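Local coordinates for putative marr-family transcriptional repressor (Streptomyces coelicolor, PDB 3ZPL), which binds DNA through winged-helix motifs as a dimeric MarR-family protein and probably acts as a transcriptional repressor, at residues Arg31-Ile34 and Glu35-Leu39; Val57-Gly60 and Leu61-Leu65; Ala66-Arg70 and Arg71-Met75. All blocks are in the same frame, centred on the assembly; numbering follows the deposited sequence.

Contact 1. Residues Arg31-Ile34 and Glu35-Leu39; sequences RSYI and EAATL
The hydroxyl of T38 turns back onto the carbonyl of I34 one helical turn earlier, OG1 lying 2.7 Å from I34 O. That oxygen is gripped twice, since the T38 amide also donates to it, N to I34 O being 2.9 Å. The two donors approach from opposite faces of the carbonyl plane, the hydroxyl standing about 37° out of it. The first torsion of T38 (chi1 -52°) sets OG1 beside its own backbone N, aimed back down the helix, and leaves CG2 anti to that nitrogen. The I34 and T38 side chains pass each other at a slant, CG2 of I34 4.0 Å from T38 OG1. With an alanine in place of T38, I34 O would probably keep only the backbone amide of that residue as donor, and I34 CG2 would lose its neighbour. All this lies within the long helix 24-52, in the dimer interface of this MarR-type protein, where Y33 and A37 each pack on the other's counterpart in the second subunit. Within the chain, A37 CB sits over one face of the Y33 ring, 4.3 Å from CZ. E35 runs its extended chain back along the preceding turn, CG 3.3 Å from R31 O, while its own amide bonds to that same carbonyl. Its carboxylate stops short of the R31 guanidinium, OE2 standing 4.8 Å from NE, and E35 also packs on K83 of the second subunit.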
ATOM      1  N   ARG A  31       6.233   8.819  -8.449  1.00 54.61           N
ATOM      2  CA  ARG A  31       5.906   7.648  -9.257  1.00 55.46           C
ATOM      3  C   ARG A  31       6.609   6.429  -8.718  1.00 55.54           C
ATOM      4  O   ARG A  31       5.989   5.397  -8.482  1.00 55.13           O
ATOM      5  CB  ARG A  31       6.356   7.825 -10.705  1.00 54.64           C
ATOM      6  CG  ARG A  31       5.223   7.671 -11.731  1.00 56.77           C
ATOM      7  CD  ARG A  31       5.587   8.405 -13.000  1.00 56.63           C
ATOM      8  NE  ARG A  31       6.527   7.586 -13.772  1.00 55.85           N
ATOM      9  CZ  ARG A  31       7.091   7.966 -14.907  1.00 54.37           C
ATOM     10  NH1 ARG A  31       6.811   9.160 -15.424  1.00 54.71           N
ATOM     11  NH2 ARG A  31       7.938   7.148 -15.515  1.00 53.43           N
ATOM     12  N   SER A  32       7.917   6.541  -8.552  1.00 54.76           N
ATOM     13  CA  SER A  32       8.700   5.379  -8.151  1.00 55.65           C
ATOM     14  C   SER A  32       8.351   4.931  -6.731  1.00 54.64           C
ATOM     15  O   SER A  32       8.423   3.740  -6.425  1.00 53.80           O
ATOM     16  CB  SER A  32      10.193   5.636  -8.343  1.00 57.18           C
ATOM     17  OG  SER A  32      10.636   6.665  -7.510  1.00 60.39           O
ATOM     18  N   TYR A  33       7.907   5.857  -5.885  1.00 54.47           N
ATOM     19  CA  TYR A  33       7.317   5.462  -4.603  1.00 55.56           C
ATOM     20  C   TYR A  33       6.079   4.588  -4.821  1.00 56.15           C
ATOM     21  O   TYR A  33       6.009   3.470  -4.333  1.00 55.46           O
ATOM     22  CB  TYR A  33       6.947   6.652  -3.735  1.00 55.99           C
ATOM     23  CG  TYR A  33       6.190   6.226  -2.504  1.00 59.88           C
ATOM     24  CD1 TYR A  33       6.852   5.682  -1.407  1.00 61.73           C
ATOM     25  CD2 TYR A  33       4.796   6.316  -2.450  1.00 61.81           C
ATOM     26  CE1 TYR A  33       6.162   5.262  -0.282  1.00 64.85           C
ATOM     27  CE2 TYR A  33       4.095   5.894  -1.334  1.00 64.24           C
ATOM     28  CZ  TYR A  33       4.781   5.365  -0.251  1.00 66.51           C
ATOM     29  OH  TYR A  33       4.100   4.945   0.877  1.00 70.74           O
ATOM     30  N   ILE A  34       5.114   5.104  -5.578  1.00 51.55           N
ATOM     31  CA  ILE A  34       3.852   4.373  -5.845  1.00 50.92           C
ATOM     32  C   ILE A  34       4.106   2.962  -6.351  1.00 49.49           C
ATOM     33  O   ILE A  34       3.540   2.018  -5.837  1.00 47.89           O
ATOM     34  CB  ILE A  34       2.948   5.089  -6.880  1.00 50.78           C
ATOM     35  CG1 ILE A  34       2.588   6.507  -6.424  1.00 52.27           C
ATOM     36  CG2 ILE A  34       1.667   4.304  -7.094  1.00 50.00           C
ATOM     37  CD1 ILE A  34       1.859   6.563  -5.099  1.00 53.64           C
ATOM     38  N   GLU A  35       4.985   2.829  -7.336  1.00 50.78           N
ATOM     39  CA  GLU A  35       5.288   1.525  -7.926  1.00 51.83           C
ATOM     40  C   GLU A  35       5.850   0.593  -6.851  1.00 51.89           C
ATOM     41  O   GLU A  35       5.364  -0.523  -6.653  1.00 51.88           O
ATOM     42  CB  GLU A  35       6.299   1.636  -9.094  1.00 54.13           C
ATOM     43  CG  GLU A  35       5.924   2.607 -10.217  1.00 56.32           C
ATOM     44  CD  GLU A  35       6.849   2.546 -11.437  1.00 59.66           C
ATOM     45  OE1 GLU A  35       7.998   2.045 -11.319  1.00 60.30           O
ATOM     46  OE2 GLU A  35       6.415   2.991 -12.538  1.00 62.53           O
ATOM     47  N   ALA A  36       6.885   1.062  -6.166  1.00 53.25           N
ATOM     48  CA  ALA A  36       7.574   0.255  -5.161  1.00 53.87           C
ATOM     49  C   ALA A  36       6.584  -0.282  -4.157  1.00 53.90           C
ATOM     50  O   ALA A  36       6.478  -1.499  -3.937  1.00 56.78           O
ATOM     51  CB  ALA A  36       8.637   1.075  -4.469  1.00 54.49           C
ATOM     52  N   ALA A  37       5.821   0.627  -3.576  1.00 53.02           N
ATOM     53  CA  ALA A  37       4.835   0.257  -2.571  1.00 50.81           C
ATOM     54  C   ALA A  37       3.834  -0.747  -3.112  1.00 49.89           C
ATOM     55  O   ALA A  37       3.495  -1.720  -2.431  1.00 50.91           O
ATOM     56  CB  ALA A  37       4.118   1.498  -2.062  1.00 50.91           C
ATOM     57  N   THR A  38       3.331  -0.499  -4.319  1.00 48.25           N
ATOM     58  CA  THR A  38       2.312  -1.366  -4.895  1.00 46.38           C
ATOM     59  C   THR A  38       2.905  -2.734  -5.191  1.00 47.95           C
ATOM     60  O   THR A  38       2.193  -3.736  -5.076  1.00 50.28           O
ATOM     61  CB  THR A  38       1.691  -0.778  -6.176  1.00 45.18           C
ATOM     62  OG1 THR A  38       1.232   0.554  -5.930  1.00 42.64           O
ATOM     63  CG2 THR A  38       0.507  -1.628  -6.662  1.00 44.53           C
ATOM     64  N   LEU A  39       4.198  -2.784  -5.544  1.00 48.23           N
ATOM     65  CA  LEU A  39       4.882  -4.053  -5.840  1.00 49.27           C
ATOM     66  C   LEU A  39       5.233  -4.806  -4.566  1.00 50.49           C
ATOM     67  O   LEU A  39       5.133  -6.024  -4.532  1.00 49.84           O
ATOM     68  CB  LEU A  39       6.164  -3.839  -6.660  1.00 51.61           C
ATOM     69  CG  LEU A  39       6.026  -3.443  -8.136  1.00 52.78           C
ATOM     70  CD1 LEU A  39       7.345  -2.915  -8.631  1.00 56.02           C
ATOM     71  CD2 LEU A  39       5.559  -4.596  -9.008  1.00 52.50           C
TER

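Contact 2. Residues Val57-Gly60 and Leu61-Leu65; sequences VYYG and LLVKL. With nucleotides of chain D.
Y59 and V63, one turn apart on helix 56-66, make the apolar side-chain contact here: CG2 of V63 lies 3.5 Å from CE2 of the Y59 ring. With CG anti to the backbone N (chi1 -174°), the Y59 ring is sent outward from the helix, and V63 CG2 reaches back to it from the following turn. The ring continues onto T129 and A130 of helix 120-142 and meets the ring of H133. L61 closes against the preceding turn in another way, its CG resting 3.4 Å from V57 O, while its side chain packs on L78 and A82 of helix 75-82 and on L89 of helix 86-98. Helix 56-66 is thus packed among helices 75-82, 86-98 and 120-142 in the winged-helix domain of this MarR-type protein.

Backbone hydrogen bonds run along the turn beneath these side chains. The amides of L62, V63 and K64 donate to Y58 O, Y59 O and G60 O, the last of these 2.9 Å from K64 N. L61 N is shared: it donates to V57 O at 3.2 Å and, weakly and at a bent angle of 125°, to Y58 O.

The polar contact to DNA belongs to Y58, whose side chain packs on A92 and R95 of helix 86-98. Its hydroxyl makes a weak hydrogen bond of 3.3 Å from OH to OP2 of DC13 of chain D, the phosphate oxygen lying at the ring edge near its plane; OH also comes within 3.5 Å of C3' of DT12 of chain D. Because Y58 meets a phosphate oxygen and a sugar carbon of the strand, its contact is consistent with gripping the DNA backbone and not with reading bases.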
ATOM      1  N   VAL A  57      -1.693  -7.725   6.022  1.00 52.93           N
ATOM      2  CA  VAL A  57      -2.220  -6.916   7.116  1.00 55.16           C
ATOM      3  C   VAL A  57      -2.605  -7.799   8.296  1.00 55.23           C
ATOM      4  O   VAL A  57      -2.286  -7.478   9.444  1.00 56.83           O
ATOM      5  CB  VAL A  57      -3.452  -6.094   6.698  1.00 57.18           C
ATOM      6  CG1 VAL A  57      -3.804  -5.098   7.793  1.00 55.96           C
ATOM      7  CG2 VAL A  57      -3.194  -5.379   5.377  1.00 57.16           C
ATOM      8  N   TYR A  58      -3.269  -8.914   7.998  1.00 54.41           N
ATOM      9  CA  TYR A  58      -3.634  -9.906   9.007  1.00 54.05           C
ATOM     10  C   TYR A  58      -2.397 -10.428   9.756  1.00 54.53           C
ATOM     11  O   TYR A  58      -2.320 -10.353  10.975  1.00 55.63           O
ATOM     12  CB  TYR A  58      -4.379 -11.064   8.347  1.00 55.02           C
ATOM     13  CG  TYR A  58      -5.812 -10.750   7.904  1.00 54.56           C
ATOM     14  CD1 TYR A  58      -6.253  -9.447   7.695  1.00 54.93           C
ATOM     15  CD2 TYR A  58      -6.693 -11.765   7.641  1.00 55.67           C
ATOM     16  CE1 TYR A  58      -7.544  -9.173   7.262  1.00 53.51           C
ATOM     17  CE2 TYR A  58      -7.975 -11.497   7.202  1.00 56.86           C
ATOM     18  CZ  TYR A  58      -8.400 -10.195   7.025  1.00 54.97           C
ATOM     19  OH  TYR A  58      -9.694  -9.969   6.609  1.00 54.86           O
ATOM     20  N   TYR A  59      -1.432 -10.967   9.024  1.00 54.50           N
ATOM     21  CA  TYR A  59      -0.167 -11.411   9.615  1.00 54.65           C
ATOM     22  C   TYR A  59       0.379 -10.390  10.609  1.00 54.79           C
ATOM     23  O   TYR A  59       0.822 -10.761  11.712  1.00 59.21           O
ATOM     24  CB  TYR A  59       0.860 -11.667   8.519  1.00 55.36           C
ATOM     25  CG  TYR A  59       2.157 -12.258   8.992  1.00 56.10           C
ATOM     26  CD1 TYR A  59       2.312 -13.632   9.115  1.00 59.16           C
ATOM     27  CD2 TYR A  59       3.242 -11.448   9.291  1.00 57.23           C
ATOM     28  CE1 TYR A  59       3.514 -14.193   9.529  1.00 61.23           C
ATOM     29  CE2 TYR A  59       4.451 -11.990   9.705  1.00 59.85           C
ATOM     30  CZ  TYR A  59       4.574 -13.367   9.826  1.00 61.67           C
ATOM     31  OH  TYR A  59       5.759 -13.909  10.237  1.00 64.21           O
ATOM     32  N   GLY A  60       0.349  -9.111  10.233  1.00 51.85           N
ATOM     33  CA  GLY A  60       0.773  -8.018  11.125  1.00 50.16           C
ATOM     34  C   GLY A  60       0.021  -7.994  12.455  1.00 50.03           C
ATOM     35  O   GLY A  60       0.605  -7.713  13.506  1.00 48.23           O
ATOM     36  N   LEU A  61      -1.281  -8.290  12.407  1.00 48.92           N
ATOM     37  CA  LEU A  61      -2.093  -8.296  13.611  1.00 48.14           C
ATOM     38  C   LEU A  61      -1.598  -9.390  14.550  1.00 50.32           C
ATOM     39  O   LEU A  61      -1.399  -9.153  15.741  1.00 51.54           O
ATOM     40  CB  LEU A  61      -3.562  -8.501  13.273  1.00 47.34           C
ATOM     41  CG  LEU A  61      -4.200  -7.500  12.307  1.00 46.32           C
ATOM     42  CD1 LEU A  61      -5.660  -7.851  12.029  1.00 46.80           C
ATOM     43  CD2 LEU A  61      -4.108  -6.075  12.835  1.00 46.10           C
ATOM     44  N   LEU A  62      -1.327 -10.575  14.009  1.00 50.93           N
ATOM     45  CA  LEU A  62      -0.784 -11.665  14.817  1.00 50.90           C
ATOM     46  C   LEU A  62       0.551 -11.305  15.426  1.00 52.01           C
ATOM     47  O   LEU A  62       0.806 -11.590  16.582  1.00 54.59           O
ATOM     48  CB  LEU A  62      -0.616 -12.917  13.984  1.00 51.28           C
ATOM     49  CG  LEU A  62      -1.860 -13.444  13.284  1.00 50.86           C
ATOM     50  CD1 LEU A  62      -1.619 -14.888  12.894  1.00 51.86           C
ATOM     51  CD2 LEU A  62      -3.100 -13.326  14.154  1.00 50.87           C
ATOM     52  N   VAL A  63       1.405 -10.671  14.642  1.00 54.20           N
ATOM     53  CA  VAL A  63       2.726 -10.251  15.115  1.00 56.42           C
ATOM     54  C   VAL A  63       2.609  -9.270  16.274  1.00 58.31           C
ATOM     55  O   VAL A  63       3.312  -9.391  17.280  1.00 61.26           O
ATOM     56  CB  VAL A  63       3.536  -9.607  13.975  1.00 56.42           C
ATOM     57  CG1 VAL A  63       4.809  -8.955  14.496  1.00 57.11           C
ATOM     58  CG2 VAL A  63       3.872 -10.657  12.931  1.00 56.07           C
ATOM     59  N   LYS A  64       1.695  -8.317  16.168  1.00 57.45           N
ATOM     60  CA  LYS A  64       1.565  -7.356  17.246  1.00 56.28           C
ATOM     61  C   LYS A  64       1.031  -7.983  18.541  1.00 53.90           C
ATOM     62  O   LYS A  64       1.402  -7.545  19.634  1.00 54.29           O
ATOM     63  CB  LYS A  64       0.716  -6.165  16.845  1.00 55.57           C
ATOM     64  CG  LYS A  64       0.784  -5.052  17.874  1.00 56.99           C
ATOM     65  CD  LYS A  64       2.206  -4.712  18.298  1.00 57.72           C
ATOM     66  CE  LYS A  64       2.201  -3.732  19.451  1.00 60.20           C
ATOM     67  NZ  LYS A  64       3.582  -3.502  19.956  1.00 62.46           N
ATOM     68  N   LEU A  65       0.142  -8.970  18.427  1.00 51.73           N
ATOM     69  CA  LEU A  65      -0.407  -9.663  19.623  1.00 50.48           C
ATOM     70  C   LEU A  65       0.666 -10.541  20.246  1.00 52.30           C
ATOM     71  O   LEU A  65       0.935 -10.452  21.448  1.00 51.96           O
ATOM     72  CB  LEU A  65      -1.603 -10.528  19.253  1.00 48.68           C
ATOM     73  CG  LEU A  65      -2.819  -9.809  18.676  1.00 47.19           C
ATOM     74  CD1 LEU A  65      -3.919 -10.811  18.387  1.00 47.73           C
ATOM     75  CD2 LEU A  65      -3.303  -8.726  19.624  1.00 46.87           C
TER
ATOM     76  P    DC D  13      -8.706  -6.353   4.418  1.00 46.22           P
ATOM     77  OP1  DC D  13      -7.340  -5.767   4.383  1.00 50.24           O
ATOM     78  OP2  DC D  13      -9.254  -6.861   5.694  1.00 47.30           O
ATOM     79  O5'  DC D  13      -9.634  -5.254   3.731  1.00 46.23           O
ATOM     80  C5'  DC D  13      -9.124  -4.496   2.603  1.00 44.99           C
ATOM     81  C4'  DC D  13     -10.072  -3.373   2.264  1.00 43.24           C
ATOM     82  O4'  DC D  13     -11.378  -3.945   1.999  1.00 41.33           O
ATOM     83  C3'  DC D  13     -10.262  -2.375   3.409  1.00 42.71           C
ATOM     84  O3'  DC D  13     -10.104  -1.021   2.954  1.00 43.20           O
ATOM     85  C2'  DC D  13     -11.639  -2.722   3.960  1.00 41.08           C
ATOM     86  C1'  DC D  13     -12.364  -3.241   2.734  1.00 39.87           C
ATOM     87  N1   DC D  13     -13.493  -4.159   2.983  1.00 39.23           N
ATOM     88  C2   DC D  13     -14.684  -3.964   2.279  1.00 37.89           C
ATOM     89  O2   DC D  13     -14.756  -3.029   1.478  1.00 38.64           O
ATOM     90  N3   DC D  13     -15.733  -4.787   2.505  1.00 37.86           N
ATOM     91  C4   DC D  13     -15.613  -5.795   3.371  1.00 38.87           C
ATOM     92  N4   DC D  13     -16.667  -6.600   3.547  1.00 38.58           N
ATOM     93  C5   DC D  13     -14.400  -6.037   4.082  1.00 38.98           C
ATOM     94  C6   DC D  13     -13.381  -5.191   3.874  1.00 40.07           C
ATOM     95  P    DT D  12      -9.868 -13.026   3.344  1.00 55.71           P
ATOM     96  OP1  DT D  12      -8.470 -13.399   3.720  1.00 56.68           O
ATOM     97  OP2  DT D  12     -11.041 -13.389   4.189  1.00 54.23           O
ATOM     98  O5'  DT D  12      -9.986 -11.448   3.174  1.00 52.76           O
ATOM     99  C5'  DT D  12      -9.057 -10.762   2.343  1.00 51.53           C
ATOM    100  C4'  DT D  12      -9.543  -9.354   2.133  1.00 50.12           C
ATOM    101  O4'  DT D  12     -10.832  -9.370   1.482  1.00 51.35           O
ATOM    102  C3'  DT D  12      -9.728  -8.550   3.423  1.00 47.88           C
ATOM    103  O3'  DT D  12      -8.739  -7.524   3.367  1.00 47.28           O
ATOM    104  C2'  DT D  12     -11.174  -8.080   3.369  1.00 47.63           C
ATOM    105  C1'  DT D  12     -11.536  -8.226   1.907  1.00 47.94           C
ATOM    106  N1   DT D  12     -12.970  -8.445   1.624  1.00 48.68           N
ATOM    107  C2   DT D  12     -13.640  -7.523   0.846  1.00 48.27           C
ATOM    108  O2   DT D  12     -13.103  -6.537   0.371  1.00 49.35           O
ATOM    109  N3   DT D  12     -14.969  -7.804   0.641  1.00 45.85           N
ATOM    110  C4   DT D  12     -15.674  -8.890   1.123  1.00 46.13           C
ATOM    111  O4   DT D  12     -16.858  -9.028   0.829  1.00 47.22           O
ATOM    112  C5   DT D  12     -14.909  -9.814   1.932  1.00 45.56           C
ATOM    113  C7   DT D  12     -15.590 -11.015   2.506  1.00 46.33           C
ATOM    114  C6   DT D  12     -13.616  -9.544   2.146  1.00 47.08           C
TER

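Contact 3. Residues Ala66-Arg70 and Arg71-Met75; sequences AESPR and RRLRM. With nucleotides of chain C.
R70 and R72 run alongside each other in the same direction, with their guanidinium groups stacked: the centres are 3.8 Å apart and the planes 26° from parallel. The overlap is offset, NH2 of R70 sitting over the rim of the R72 group, 3.5 Å from R72 NH1. Two like charges thus lie close, and R72 NH1 has a long, weak ion pair with E105, which may offset part of the charge. The rotation of the R72 group is held by its NE, which donates to R70 O at 3.2 Å along a nearly straight path (170°), the oxygen lying close to the guanidinium plane. The bend at chi3 (52°) in R72 turns NE toward R70 O and sets the guanidinium against that of R70.

Behind the stack, two overlapping beta-turns join helix 56-66 to strand 72-74. R71 N donates to S68 O, and R72 N to P69 O at 3.3 Å; R70 and R71 both have positive phi. On the inner side, the S68 hydroxyl bonds to K64 O in the helix. Its OG lies beside L73 CD1, and L73 also packs on K64, L65 and helix 75-82. R71 extends away to a cation-pi contact with Y123.

Further along, strand 72-74 pairs with strand 114-118 of the winged-helix sheet, and the chain arrives at the DNA. M75 CB lies 3.6 Å from O5' of DA5 of chain C, and R74 NE is 3.8 Å from OP1 of that nucleotide. At that spacing R74 is likely to act on the phosphate through general electrostatic attraction. At the turn, the carbonyl bond to R72 NE, together with the weak pair to E105, probably makes the close approach of R70 and R72 tolerable.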
ATOM      1  N   ALA A  66       1.325 -11.338  19.404  1.00 53.27           N
ATOM      2  CA  ALA A  66       2.497 -12.125  19.814  1.00 56.43           C
ATOM      3  C   ALA A  66       3.532 -11.308  20.611  1.00 57.05           C
ATOM      4  O   ALA A  66       4.168 -11.821  21.516  1.00 57.96           O
ATOM      5  CB  ALA A  66       3.155 -12.749  18.590  1.00 56.62           C
ATOM      6  N   GLU A  67       3.671 -10.039  20.252  1.00 58.44           N
ATOM      7  CA  GLU A  67       4.549  -9.111  20.955  1.00 61.57           C
ATOM      8  C   GLU A  67       3.958  -8.512  22.221  1.00 61.21           C
ATOM      9  O   GLU A  67       4.691  -7.959  23.030  1.00 62.80           O
ATOM     10  CB  GLU A  67       4.898  -7.938  20.042  1.00 63.21           C
ATOM     11  CG  GLU A  67       5.958  -8.208  19.000  1.00 64.76           C
ATOM     12  CD  GLU A  67       6.361  -6.932  18.301  1.00 68.08           C
ATOM     13  OE1 GLU A  67       5.475  -6.035  18.142  1.00 65.56           O
ATOM     14  OE2 GLU A  67       7.565  -6.825  17.920  1.00 71.99           O
ATOM     15  N   SER A  68       2.643  -8.576  22.377  1.00 59.98           N
ATOM     16  CA  SER A  68       1.982  -7.890  23.481  1.00 61.44           C
ATOM     17  C   SER A  68       2.053  -8.654  24.792  1.00 62.96           C
ATOM     18  O   SER A  68       2.273  -9.869  24.810  1.00 64.73           O
ATOM     19  CB  SER A  68       0.513  -7.648  23.140  1.00 61.29           C
ATOM     20  OG  SER A  68       0.393  -6.905  21.944  1.00 61.83           O
ATOM     21  N   PRO A  69       1.842  -7.947  25.906  1.00 65.51           N
ATOM     22  CA  PRO A  69       1.727  -8.656  27.180  1.00 66.45           C
ATOM     23  C   PRO A  69       0.533  -9.582  27.136  1.00 66.64           C
ATOM     24  O   PRO A  69      -0.516  -9.223  26.605  1.00 69.55           O
ATOM     25  CB  PRO A  69       1.519  -7.532  28.207  1.00 66.94           C
ATOM     26  CG  PRO A  69       2.083  -6.314  27.562  1.00 67.78           C
ATOM     27  CD  PRO A  69       1.823  -6.481  26.085  1.00 66.10           C
ATOM     28  N   ARG A  70       0.707 -10.786  27.661  1.00 69.09           N
ATOM     29  CA  ARG A  70      -0.336 -11.824  27.663  1.00 67.49           C
ATOM     30  C   ARG A  70      -0.919 -12.120  26.272  1.00 65.83           C
ATOM     31  O   ARG A  70      -2.026 -12.652  26.153  1.00 66.83           O
ATOM     32  CB  ARG A  70      -1.429 -11.466  28.671  1.00 68.11           C
ATOM     33  CG  ARG A  70      -0.938 -11.393  30.113  1.00 69.08           C
ATOM     34  CD  ARG A  70      -2.081 -11.072  31.050  1.00 68.98           C
ATOM     35  NE  ARG A  70      -3.084 -12.130  31.025  1.00 67.93           N
ATOM     36  CZ  ARG A  70      -4.296 -12.038  31.566  1.00 68.72           C
ATOM     37  NH1 ARG A  70      -4.685 -10.927  32.191  1.00 69.01           N
ATOM     38  NH2 ARG A  70      -5.131 -13.073  31.481  1.00 69.18           N
ATOM     39  N   ARG A  71      -0.149 -11.800  25.228  1.00 64.70           N
ATOM     40  CA  ARG A  71      -0.520 -12.058  23.829  1.00 62.00           C
ATOM     41  C   ARG A  71      -1.885 -11.503  23.448  1.00 59.40           C
ATOM     42  O   ARG A  71      -2.594 -12.058  22.610  1.00 58.71           O
ATOM     43  CB  ARG A  71      -0.418 -13.559  23.534  1.00 64.23           C
ATOM     44  CG  ARG A  71       0.973 -13.989  23.115  1.00 67.00           C
ATOM     45  CD  ARG A  71       1.088 -15.494  23.273  1.00 69.57           C
ATOM     46  NE  ARG A  71       2.388 -16.135  23.038  1.00 72.55           N
ATOM     47  CZ  ARG A  71       2.545 -17.456  23.040  1.00 74.31           C
ATOM     48  NH1 ARG A  71       1.497 -18.244  23.264  1.00 74.76           N
ATOM     49  NH2 ARG A  71       3.739 -17.991  22.817  1.00 76.35           N
ATOM     50  N   ARG A  72      -2.247 -10.389  24.072  1.00 60.41           N
ATOM     51  CA  ARG A  72      -3.565  -9.808  23.887  1.00 59.77           C
ATOM     52  C   ARG A  72      -3.471  -8.311  23.778  1.00 58.43           C
ATOM     53  O   ARG A  72      -2.503  -7.702  24.211  1.00 57.56           O
ATOM     54  CB  ARG A  72      -4.493 -10.202  25.043  1.00 61.68           C
ATOM     55  CG  ARG A  72      -4.209  -9.476  26.358  1.00 65.37           C
ATOM     56  CD  ARG A  72      -4.949 -10.131  27.509  1.00 67.94           C
ATOM     57  NE  ARG A  72      -4.658 -11.551  27.522  1.00 72.80           N
ATOM     58  CZ  ARG A  72      -5.490 -12.501  27.957  1.00 76.51           C
ATOM     59  NH1 ARG A  72      -6.696 -12.187  28.441  1.00 78.90           N
ATOM     60  NH2 ARG A  72      -5.109 -13.779  27.915  1.00 74.59           N
ATOM     61  N   LEU A  73      -4.532  -7.720  23.248  1.00 58.98           N
ATOM     62  CA  LEU A  73      -4.606  -6.290  23.022  1.00 56.75           C
ATOM     63  C   LEU A  73      -6.076  -5.955  22.781  1.00 55.52           C
ATOM     64  O   LEU A  73      -6.794  -6.718  22.136  1.00 53.41           O
ATOM     65  CB  LEU A  73      -3.780  -5.956  21.778  1.00 58.59           C
ATOM     66  CG  LEU A  73      -2.787  -4.790  21.801  1.00 59.95           C
ATOM     67  CD1 LEU A  73      -1.876  -4.805  23.021  1.00 60.51           C
ATOM     68  CD2 LEU A  73      -1.958  -4.826  20.529  1.00 59.20           C
ATOM     69  N   ARG A  74      -6.540  -4.826  23.294  1.00 56.82           N
ATOM     70  CA  ARG A  74      -7.925  -4.419  23.044  1.00 57.70           C
ATOM     71  C   ARG A  74      -8.078  -3.948  21.621  1.00 57.19           C
ATOM     72  O   ARG A  74      -7.147  -3.401  21.053  1.00 56.12           O
ATOM     73  CB  ARG A  74      -8.375  -3.347  24.036  1.00 58.83           C
ATOM     74  CG  ARG A  74      -8.772  -4.004  25.348  1.00 59.74           C
ATOM     75  CD  ARG A  74      -9.081  -2.977  26.412  1.00 60.69           C
ATOM     76  NE  ARG A  74     -10.177  -2.101  26.031  1.00 60.06           N
ATOM     77  CZ  ARG A  74     -11.208  -1.769  26.804  1.00 63.71           C
ATOM     78  NH1 ARG A  74     -11.338  -2.237  28.065  1.00 66.20           N
ATOM     79  NH2 ARG A  74     -12.132  -0.945  26.308  1.00 63.83           N
ATOM     80  N   MET A  75      -9.273  -4.130  21.072  1.00 57.56           N
ATOM     81  CA  MET A  75      -9.525  -3.871  19.655  1.00 56.05           C
ATOM     82  C   MET A  75      -8.981  -2.533  19.148  1.00 55.34           C
ATOM     83  O   MET A  75      -8.204  -2.500  18.190  1.00 53.81           O
ATOM     84  CB  MET A  75     -11.019  -3.935  19.366  1.00 58.61           C
ATOM     85  CG  MET A  75     -11.686  -5.253  19.744  1.00 61.06           C
ATOM     86  SD  MET A  75     -10.774  -6.727  19.201  1.00 62.69           S
ATOM     87  CE  MET A  75     -11.231  -6.755  17.477  1.00 61.96           C
TER
ATOM     88  P    DA C   5     -12.691  -2.087  22.339  1.00 46.02           P
ATOM     89  OP1  DA C   5     -12.358  -3.262  23.177  1.00 44.92           O
ATOM     90  OP2  DA C   5     -11.607  -1.275  21.731  1.00 47.03           O
ATOM     91  O5'  DA C   5     -13.735  -2.580  21.245  1.00 46.20           O
ATOM     92  C5'  DA C   5     -14.886  -3.304  21.685  1.00 44.83           C
ATOM     93  C4'  DA C   5     -15.900  -3.434  20.573  1.00 45.85           C
ATOM     94  O4'  DA C   5     -16.389  -2.150  20.145  1.00 45.37           O
ATOM     95  C3'  DA C   5     -15.438  -4.106  19.279  1.00 48.45           C
ATOM     96  O3'  DA C   5     -15.661  -5.515  19.345  1.00 51.90           O
ATOM     97  C2'  DA C   5     -16.273  -3.408  18.206  1.00 47.77           C
ATOM     98  C1'  DA C   5     -17.154  -2.452  19.005  1.00 45.75           C
ATOM     99  N9   DA C   5     -17.515  -1.204  18.341  1.00 45.15           N
ATOM    100  C8   DA C   5     -16.725  -0.116  18.072  1.00 46.68           C
ATOM    101  N7   DA C   5     -17.342   0.835  17.414  1.00 47.82           N
ATOM    102  C5   DA C   5     -18.626   0.340  17.238  1.00 46.91           C
ATOM    103  C6   DA C   5     -19.762   0.863  16.596  1.00 47.36           C
ATOM    104  N6   DA C   5     -19.792   2.059  16.006  1.00 47.18           N
ATOM    105  N1   DA C   5     -20.884   0.109  16.587  1.00 46.66           N
ATOM    106  C2   DA C   5     -20.848  -1.095  17.170  1.00 47.30           C
ATOM    107  N3   DA C   5     -19.839  -1.699  17.799  1.00 47.45           N
ATOM    108  C4   DA C   5     -18.745  -0.918  17.799  1.00 45.93           C
TER

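Overall arrangement
The three contacts follow one another along the chain. Contact 1, on helix 24-52, belongs to the dimer interface, with its centre about 23 Å from that of contact 2 and about 32 Å from that of contact 3, on the far side of the chain's centre. Contacts 2 and 3 adjoin, centres about 10 Å apart: L65 CD2 packs on L73 CB at 3.5 Å and K64 CG on L73 CD2 at 3.8 Å, fastening helix 56-66 to the first strand of the winged-helix sheet. Both reach DNA, contact 2 through Y58 at chain D and contact 3 through R74 and M75 at chain C, whereas contact 1 stays about 7 Å from the nucleic acid at its nearest atom.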